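DUF2020 domain-containing protein (Corynebacterium diphtheriae, PDB 3V7B) is of unknown function, a single-chain DUF2020 domain of the Mog1p/PsbP clan in which helices pack on an antiparallel beta sheet. Local coordinates at residues G106-A118 and V128-A142. Sequence-based numbering, arbitrary orientation. Where two conformers were deposited one is given.
Sequences GGRAGHEEGAVYA and VWSNQQQSLKAELMA
A115 and Y117 pair with S130 and V128 as antiparallel hydrogen-bonded pairs, joining strand 114-118 to strand 128-130 within the central sheet of this alpha+beta domain of the Mog1p/PsbP clan. Four backbone bonds knit the strands, the shortest from V128 N to Y117 O (2.8 Å); V116 and W129 form the non-hydrogen-bonded pair between them. Beyond S130 the chain turns back over the hairpin 106-118, itself closed by a type I turn at H111-G114, and lays helix 135-142 across the sheet, its axis 6.8 Å from that of strand 114-118 at a crossing angle of -37°. S130 OG starts this reversal as an ST turn, accepting from Q132 N at 2.8 Å, and is also hydrogen-bonded to N40 ND2. On the face under helix 135-142, A138 CB faces both A115 CB and Y117 CB, and A115 CB also lies 3.8 Å from S135 CA. The Y117 side chain leaves with CG opposite the backbone N (chi1 -174°), which carries the ring beneath the helix: E139 CA sits over one face, 3.9 Å from the ring centroid in a CH-pi contact, and A142 CB approaches CD2 at 3.5 Å. Y117 OH is hydrogen-bonded to the backbone O of E100. W129 lies on the opposite face, toward helix 79-89, with V116 CG2 over its five-membered ring, 4.0 Å from the centroid. E139 extends past the tyrosine, and its OE1 meets R108 NH1 at 3.0 Å in a salt bridge whose hydrogen bond is weak, bent to 128° at the hydrogen.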
ATOM      1  N   GLY A 106       0.859   9.872   9.025  1.00 12.59           N
ATOM      2  CA  GLY A 106       2.048   9.321   8.442  1.00 12.47           C
ATOM      3  C   GLY A 106       2.605  10.348   7.441  1.00 12.28           C
ATOM      4  O   GLY A 106       2.586  11.534   7.768  1.00 15.21           O
ATOM      5  N   GLY A 107       2.981   9.894   6.255  1.00 12.31           N
ATOM      6  CA  GLY A 107       3.638  10.764   5.220  1.00 13.20           C
ATOM      7  C   GLY A 107       3.286  10.379   3.790  1.00 13.89           C
ATOM      8  O   GLY A 107       2.781   9.276   3.516  1.00 13.40           O
ATOM      9  N   ARG A 108       3.602  11.276   2.865  1.00 14.68           N
ATOM     10  CA  ARG A 108       3.267  11.113   1.480  1.00 16.10           C
ATOM     11  C   ARG A 108       4.275  11.939   0.666  1.00 17.41           C
ATOM     12  O   ARG A 108       4.845  12.919   1.179  1.00 18.31           O
ATOM     13  CB  ARG A 108       1.823  11.568   1.179  1.00 18.26           C
ATOM     14  CG  ARG A 108       1.505  12.979   1.613  1.00 21.34           C
ATOM     15  CD  ARG A 108       0.169  13.486   1.120  1.00 25.55           C
ATOM     16  NE  ARG A 108      -0.064  14.834   1.671  1.00 29.74           N
ATOM     17  CZ  ARG A 108      -1.031  15.669   1.269  1.00 35.76           C
ATOM     18  NH1 ARG A 108      -1.896  15.282   0.330  1.00 36.29           N
ATOM     19  NH2 ARG A 108      -1.148  16.889   1.824  1.00 36.28           N
ATOM     20  N   ALA A 109       4.511  11.516  -0.564  1.00 17.68           N
ATOM     21  CA  ALA A 109       5.498  12.125  -1.450  1.00 19.41           C
ATOM     22  C   ALA A 109       5.209  11.576  -2.856  1.00 22.19           C
ATOM     23  O   ALA A 109       4.799  10.372  -3.007  1.00 18.25           O
ATOM     24  CB  ALA A 109       6.921  11.747  -1.049  1.00 20.12           C
ATOM     25  N   GLY A 110       5.352  12.444  -3.863  1.00 21.77           N
ATOM     26  CA  GLY A 110       5.212  12.033  -5.243  1.00 23.77           C
ATOM     27  C   GLY A 110       6.399  12.621  -6.006  1.00 27.34           C
ATOM     28  O   GLY A 110       6.586  13.814  -5.950  1.00 31.78           O
ATOM     29  N   HIS A 111       7.247  11.792  -6.625  1.00 31.25           N
ATOM     30  CA  HIS A 111       8.439  12.283  -7.398  1.00 35.17           C
ATOM     31  C   HIS A 111       8.538  11.592  -8.739  1.00 34.39           C
ATOM     32  O   HIS A 111       7.655  10.830  -9.110  1.00 33.88           O
ATOM     33  CB  HIS A 111       9.729  12.021  -6.622  1.00 40.27           C
ATOM     34  CG  HIS A 111       9.728  12.567  -5.223  1.00 44.20           C
ATOM     35  ND1 HIS A 111       9.559  13.890  -4.947  1.00 49.47           N
ATOM     36  CD2 HIS A 111       9.902  11.926  -3.994  1.00 48.80           C
ATOM     37  CE1 HIS A 111       9.603  14.078  -3.611  1.00 48.79           C
ATOM     38  NE2 HIS A 111       9.816  12.875  -3.026  1.00 53.61           N
ATOM     39  N   GLU A 112       9.636  11.793  -9.481  1.00 37.54           N
ATOM     40  CA  GLU A 112       9.818  11.134 -10.779  0.60 40.15           C
ATOM     41  C   GLU A 112       9.848   9.591 -10.650  1.00 37.87           C
ATOM     42  O   GLU A 112       9.402   8.866 -11.553  1.00 39.83           O
ATOM     43  CB  GLU A 112      11.071  11.707 -11.500  0.60 42.42           C
ATOM     44  CG  GLU A 112      12.105  12.406 -10.594  0.60 44.05           C
ATOM     45  CD  GLU A 112      11.685  13.799 -10.102  0.60 44.29           C
ATOM     46  OE1 GLU A 112      11.632  14.006  -8.868  0.60 39.77           O
ATOM     47  OE2 GLU A 112      11.386  14.678 -10.946  0.60 48.88           O
ATOM     48  N   GLU A 113      10.320   9.108  -9.492  1.00 40.29           N
ATOM     49  CA  GLU A 113      10.517   7.650  -9.176  1.00 39.24           C
ATOM     50  C   GLU A 113       9.237   6.901  -8.765  1.00 35.34           C
ATOM     51  O   GLU A 113       9.255   5.652  -8.656  1.00 32.85           O
ATOM     52  CB  GLU A 113      11.477   7.494  -7.972  1.00 43.40           C
ATOM     53  CG  GLU A 113      12.952   7.776  -8.224  1.00 47.10           C
ATOM     54  CD  GLU A 113      13.206   9.236  -8.522  1.00 49.20           C
ATOM     55  OE1 GLU A 113      12.642  10.102  -7.786  1.00 46.40           O
ATOM     56  OE2 GLU A 113      13.927   9.494  -9.516  1.00 49.91           O
ATOM     57  N   GLY A 114       8.158   7.659  -8.538  1.00 27.84           N
ATOM     58  CA  GLY A 114       6.909   7.124  -8.011  1.00 24.83           C
ATOM     59  C   GLY A 114       6.410   7.879  -6.792  1.00 22.11           C
ATOM     60  O   GLY A 114       6.916   8.957  -6.441  1.00 23.14           O
ATOM     61  N   ALA A 115       5.413   7.289  -6.097  1.00 19.20           N
ATOM     62  CA  ALA A 115       4.741   7.995  -5.050  1.00 16.80           C
ATOM     63  C   ALA A 115       4.565   7.014  -3.915  1.00 16.12           C
ATOM     64  O   ALA A 115       4.480   5.835  -4.159  1.00 14.68           O
ATOM     65  CB  ALA A 115       3.375   8.509  -5.520  1.00 17.68           C
ATOM     66  N   VAL A 116       4.381   7.545  -2.725  1.00 14.82           N
ATOM     67  CA  VAL A 116       4.049   6.749  -1.542  1.00 14.65           C
ATOM     68  C   VAL A 116       3.033   7.479  -0.668  1.00 14.53           C
ATOM     69  O   VAL A 116       2.964   8.716  -0.629  1.00 14.75           O
ATOM     70  CB  VAL A 116       5.319   6.405  -0.712  1.00 14.54           C
ATOM     71  CG1 VAL A 116       5.964   7.707  -0.156  1.00 16.29           C
ATOM     72  CG2 VAL A 116       5.045   5.277   0.338  1.00 15.19           C
ATOM     73  N   TYR A 117       2.238   6.700   0.054  1.00 14.42           N
ATOM     74  CA  TYR A 117       1.312   7.236   0.981  1.00 14.26           C
ATOM     75  C   TYR A 117       1.246   6.210   2.087  1.00 14.13           C
ATOM     76  O   TYR A 117       0.865   5.020   1.868  1.00 13.18           O
ATOM     77  CB  TYR A 117      -0.084   7.502   0.357  1.00 16.39           C
ATOM     78  CG  TYR A 117      -1.070   8.215   1.306  1.00 16.19           C
ATOM     79  CD1 TYR A 117      -1.242   9.623   1.226  1.00 17.86           C
ATOM     80  CD2 TYR A 117      -1.850   7.521   2.228  1.00 15.48           C
ATOM     81  CE1 TYR A 117      -2.105  10.295   2.053  1.00 16.59           C
ATOM     82  CE2 TYR A 117      -2.729   8.196   3.067  1.00 15.49           C
ATOM     83  CZ  TYR A 117      -2.866   9.598   2.955  1.00 16.68           C
ATOM     84  OH  TYR A 117      -3.720  10.330   3.744  1.00 17.44           O
ATOM     85  N   ALA A 118       1.664   6.629   3.270  1.00 13.15           N
ATOM     86  CA  ALA A 118       1.840   5.717   4.411  1.00 12.95           C
ATOM     87  C   ALA A 118       1.317   6.305   5.689  1.00 12.48           C
ATOM     88  O   ALA A 118       1.711   7.374   6.121  1.00 12.57           O
ATOM     89  CB  ALA A 118       3.297   5.315   4.566  1.00 13.40           C
ATOM     90  N   VAL A 128       0.825   2.543   0.496  1.00 10.80           N
ATOM     91  CA  VAL A 128       0.541   2.347  -0.875  1.00 11.15           C
ATOM     92  C   VAL A 128       1.686   3.026  -1.593  1.00 12.21           C
ATOM     93  O   VAL A 128       2.040   4.156  -1.229  1.00 13.47           O
ATOM     94  CB  VAL A 128      -0.801   3.001  -1.293  1.00 10.97           C
ATOM     95  CG1 VAL A 128      -1.031   2.976  -2.778  1.00 11.63           C
ATOM     96  CG2 VAL A 128      -2.016   2.353  -0.616  1.00 11.10           C
ATOM     97  N   TRP A 129       2.255   2.293  -2.548  1.00 12.61           N
ATOM     98  CA  TRP A 129       3.251   2.802  -3.452  1.00 13.64           C
ATOM     99  C   TRP A 129       2.594   2.807  -4.837  1.00 14.45           C
ATOM    100  O   TRP A 129       1.835   1.887  -5.180  1.00 13.28           O
ATOM    101  CB  TRP A 129       4.430   1.851  -3.480  1.00 13.48           C
ATOM    102  CG  TRP A 129       5.281   1.840  -2.255  1.00 14.58           C
ATOM    103  CD1 TRP A 129       6.299   2.688  -1.928  1.00 15.66           C
ATOM    104  CD2 TRP A 129       5.230   0.862  -1.197  1.00 15.24           C
ATOM    105  NE1 TRP A 129       6.910   2.297  -0.768  1.00 14.88           N
ATOM    106  CE2 TRP A 129       6.293   1.206  -0.268  1.00 16.09           C
ATOM    107  CE3 TRP A 129       4.447  -0.273  -0.952  1.00 16.26           C
ATOM    108  CZ2 TRP A 129       6.556   0.452   0.830  1.00 16.54           C
ATOM    109  CZ3 TRP A 129       4.683  -1.014   0.186  1.00 16.08           C
ATOM    110  CH2 TRP A 129       5.689  -0.692   1.064  1.00 16.93           C
ATOM    111  N   SER A 130       2.891   3.827  -5.610  1.00 15.16           N
ATOM    112  CA  SER A 130       2.480   3.910  -6.999  1.00 15.97           C
ATOM    113  C   SER A 130       3.687   4.215  -7.872  1.00 16.83           C
ATOM    114  O   SER A 130       4.595   4.897  -7.446  1.00 15.75           O
ATOM    115  CB  SER A 130       1.469   5.038  -7.197  1.00 17.25           C
ATOM    116  OG  SER A 130       1.324   5.371  -8.579  1.00 17.92           O
ATOM    117  N   ASN A 131       3.647   3.749  -9.115  1.00 17.12           N
ATOM    118  CA  ASN A 131       4.721   4.053 -10.080  1.00 18.17           C
ATOM    119  C   ASN A 131       4.530   5.427 -10.701  1.00 19.72           C
ATOM    120  O   ASN A 131       5.330   5.825 -11.539  1.00 23.41           O
ATOM    121  CB  ASN A 131       4.887   2.946 -11.163  1.00 17.45           C
ATOM    122  CG  ASN A 131       3.755   2.929 -12.178  1.00 16.59           C
ATOM    123  OD1 ASN A 131       2.748   3.609 -12.018  1.00 16.56           O
ATOM    124  ND2 ASN A 131       3.930   2.135 -13.259  1.00 16.85           N
ATOM    125  N   GLN A 132       3.445   6.119 -10.314  1.00 21.63           N
ATOM    126  CA  GLN A 132       3.090   7.439 -10.857  1.00 23.16           C
ATOM    127  C   GLN A 132       3.668   8.567 -10.015  1.00 22.63           C
ATOM    128  O   GLN A 132       4.016   8.366  -8.872  1.00 20.77           O
ATOM    129  CB  GLN A 132       1.554   7.565 -10.892  1.00 21.70           C
ATOM    130  CG  GLN A 132       0.928   6.449 -11.695  1.00 21.84           C
ATOM    131  CD  GLN A 132       1.208   6.553 -13.181  1.00 23.84           C
ATOM    132  OE1 GLN A 132       1.053   7.605 -13.768  1.00 26.93           O
ATOM    133  NE2 GLN A 132       1.593   5.448 -13.802  1.00 24.36           N
ATOM    134  N   GLN A 133       3.724   9.755 -10.581  1.00 23.02           N
ATOM    135  CA  GLN A 133       4.371  10.863  -9.919  1.00 26.20           C
ATOM    136  C   GLN A 133       3.470  11.597  -8.957  1.00 24.12           C
ATOM    137  O   GLN A 133       3.969  12.351  -8.121  1.00 22.57           O
ATOM    138  CB  GLN A 133       4.880  11.832 -10.941  1.00 29.59           C
ATOM    139  CG  GLN A 133       5.888  11.172 -11.861  1.00 33.41           C
ATOM    140  CD  GLN A 133       6.710  12.208 -12.592  1.00 39.17           C
ATOM    141  OE1 GLN A 133       7.102  13.231 -12.002  1.00 47.65           O
ATOM    142  NE2 GLN A 133       6.986  11.951 -13.869  1.00 38.58           N
ATOM    143  N   GLN A 134       2.171  11.325  -9.035  1.00 23.36           N
ATOM    144  CA  GLN A 134       1.149  12.039  -8.217  1.00 23.33           C
ATOM    145  C   GLN A 134       0.793  11.307  -6.982  1.00 21.88           C
ATOM    146  O   GLN A 134       0.144  10.296  -7.096  1.00 21.24           O
ATOM    147  CB  GLN A 134      -0.126  12.201  -9.006  1.00 24.02           C
ATOM    148  CG  GLN A 134       0.063  12.925 -10.332  1.00 27.67           C
ATOM    149  CD  GLN A 134       0.713  12.086 -11.471  1.00 31.14           C
ATOM    150  OE1 GLN A 134       0.513  10.872 -11.594  1.00 30.55           O
ATOM    151  NE2 GLN A 134       1.509  12.776 -12.316  1.00 31.61           N
ATOM    152  N   SER A 135       1.114  11.863  -5.818  1.00 21.29           N
ATOM    153  CA  SER A 135       0.885  11.181  -4.534  1.00 20.57           C
ATOM    154  C   SER A 135      -0.646  11.099  -4.262  1.00 18.89           C
ATOM    155  O   SER A 135      -1.109  10.265  -3.473  1.00 16.76           O
ATOM    156  CB  SER A 135       1.608  11.911  -3.389  1.00 23.46           C
ATOM    157  OG  SER A 135       1.124  13.221  -3.237  1.00 26.12           O
ATOM    158  N   LEU A 136      -1.429  11.990  -4.915  1.00 18.25           N
ATOM    159  CA  LEU A 136      -2.865  11.896  -4.822  1.00 18.72           C
ATOM    160  C   LEU A 136      -3.343  10.510  -5.237  1.00 17.66           C
ATOM    161  O   LEU A 136      -4.251  10.016  -4.661  1.00 19.36           O
ATOM    162  CB  LEU A 136      -3.599  12.994  -5.642  1.00 21.02           C
ATOM    163  CG  LEU A 136      -5.152  13.041  -5.534  1.00 23.75           C
ATOM    164  CD1 LEU A 136      -5.693  13.016  -4.094  1.00 22.83           C
ATOM    165  CD2 LEU A 136      -5.733  14.221  -6.354  1.00 24.76           C
ATOM    166  N   LYS A 137      -2.717   9.865  -6.212  1.00 17.96           N
ATOM    167  CA  LYS A 137      -3.158   8.544  -6.648  1.00 16.80           C
ATOM    168  C   LYS A 137      -3.045   7.473  -5.542  1.00 15.31           C
ATOM    169  O   LYS A 137      -3.977   6.708  -5.280  1.00 15.83           O
ATOM    170  CB  LYS A 137      -2.430   8.142  -7.929  1.00 17.60           C
ATOM    171  CG  LYS A 137      -2.928   8.963  -9.113  1.00 19.87           C
ATOM    172  CD  LYS A 137      -2.034   8.740 -10.341  1.00 21.25           C
ATOM    173  CE  LYS A 137      -2.512   9.520 -11.561  1.00 22.83           C
ATOM    174  NZ  LYS A 137      -1.807   9.048 -12.832  1.00 24.76           N
ATOM    175  N   ALA A 138      -1.912   7.497  -4.865  1.00 15.15           N
ATOM    176  CA  ALA A 138      -1.586   6.647  -3.746  1.00 14.78           C
ATOM    177  C   ALA A 138      -2.519   6.966  -2.576  1.00 14.21           C
ATOM    178  O   ALA A 138      -3.034   6.055  -1.872  1.00 14.37           O
ATOM    179  CB  ALA A 138      -0.119   6.848  -3.338  1.00 16.56           C
ATOM    180  N   GLU A 139      -2.782   8.236  -2.377  1.00 14.88           N
ATOM    181  CA  GLU A 139      -3.694   8.663  -1.300  1.00 16.78           C
ATOM    182  C   GLU A 139      -5.108   8.135  -1.513  1.00 15.17           C
ATOM    183  O   GLU A 139      -5.726   7.667  -0.611  1.00 14.77           O
ATOM    184  CB  GLU A 139      -3.704  10.166  -1.218  1.00 17.59           C
ATOM    185  CG  GLU A 139      -4.687  10.705  -0.213  1.00 21.27           C
ATOM    186  CD  GLU A 139      -4.539  12.221  -0.049  1.00 25.94           C
ATOM    187  OE1 GLU A 139      -3.411  12.745  -0.217  1.00 28.76           O
ATOM    188  OE2 GLU A 139      -5.549  12.847   0.272  1.00 31.04           O
ATOM    189  N   LEU A 140      -5.601   8.184  -2.739  1.00 15.70           N
ATOM    190  CA  LEU A 140      -6.966   7.693  -3.070  1.00 15.02           C
ATOM    191  C   LEU A 140      -7.093   6.212  -2.873  1.00 14.52           C
ATOM    192  O   LEU A 140      -8.081   5.728  -2.316  1.00 13.84           O
ATOM    193  CB  LEU A 140      -7.317   8.033  -4.512  1.00 15.66           C
ATOM    194  CG  LEU A 140      -7.565   9.501  -4.875  1.00 18.10           C
ATOM    195  CD1 LEU A 140      -7.623   9.725  -6.406  1.00 17.83           C
ATOM    196  CD2 LEU A 140      -8.850   9.967  -4.172  1.00 19.43           C
HETATM  197  N   MSE A 141      -6.043   5.499  -3.282  1.00 13.75           N
HETATM  198  CA  MSE A 141      -6.004   4.071  -3.063  1.00 13.15           C
HETATM  199  C   MSE A 141      -5.950   3.700  -1.571  1.00 12.43           C
HETATM  200  O   MSE A 141      -6.619   2.780  -1.143  1.00 11.44           O
HETATM  201  CB  MSE A 141      -4.830   3.463  -3.895  1.00 14.04           C
HETATM  202  CG  MSE A 141      -5.096   3.469  -5.363  1.00 15.63           C
HETATM  203 SE   MSE A 141      -3.735   2.546  -6.430  0.83 16.25          SE
HETATM  204  CE  MSE A 141      -2.306   3.851  -6.404  1.00 15.71           C
ATOM    205  N   ALA A 142      -5.117   4.384  -0.794  1.00 11.97           N
ATOM    206  CA  ALA A 142      -5.053   4.100   0.649  1.00 13.19           C
ATOM    207  C   ALA A 142      -6.378   4.344   1.308  1.00 13.62           C
ATOM    208  O   ALA A 142      -6.849   3.521   2.120  1.00 13.55           O
ATOM    209  CB  ALA A 142      -3.996   4.917   1.336  1.00 13.15           C
TER
HETATM  210  O   HOH W   1       9.022  16.046 -11.971  1.00 42.49           O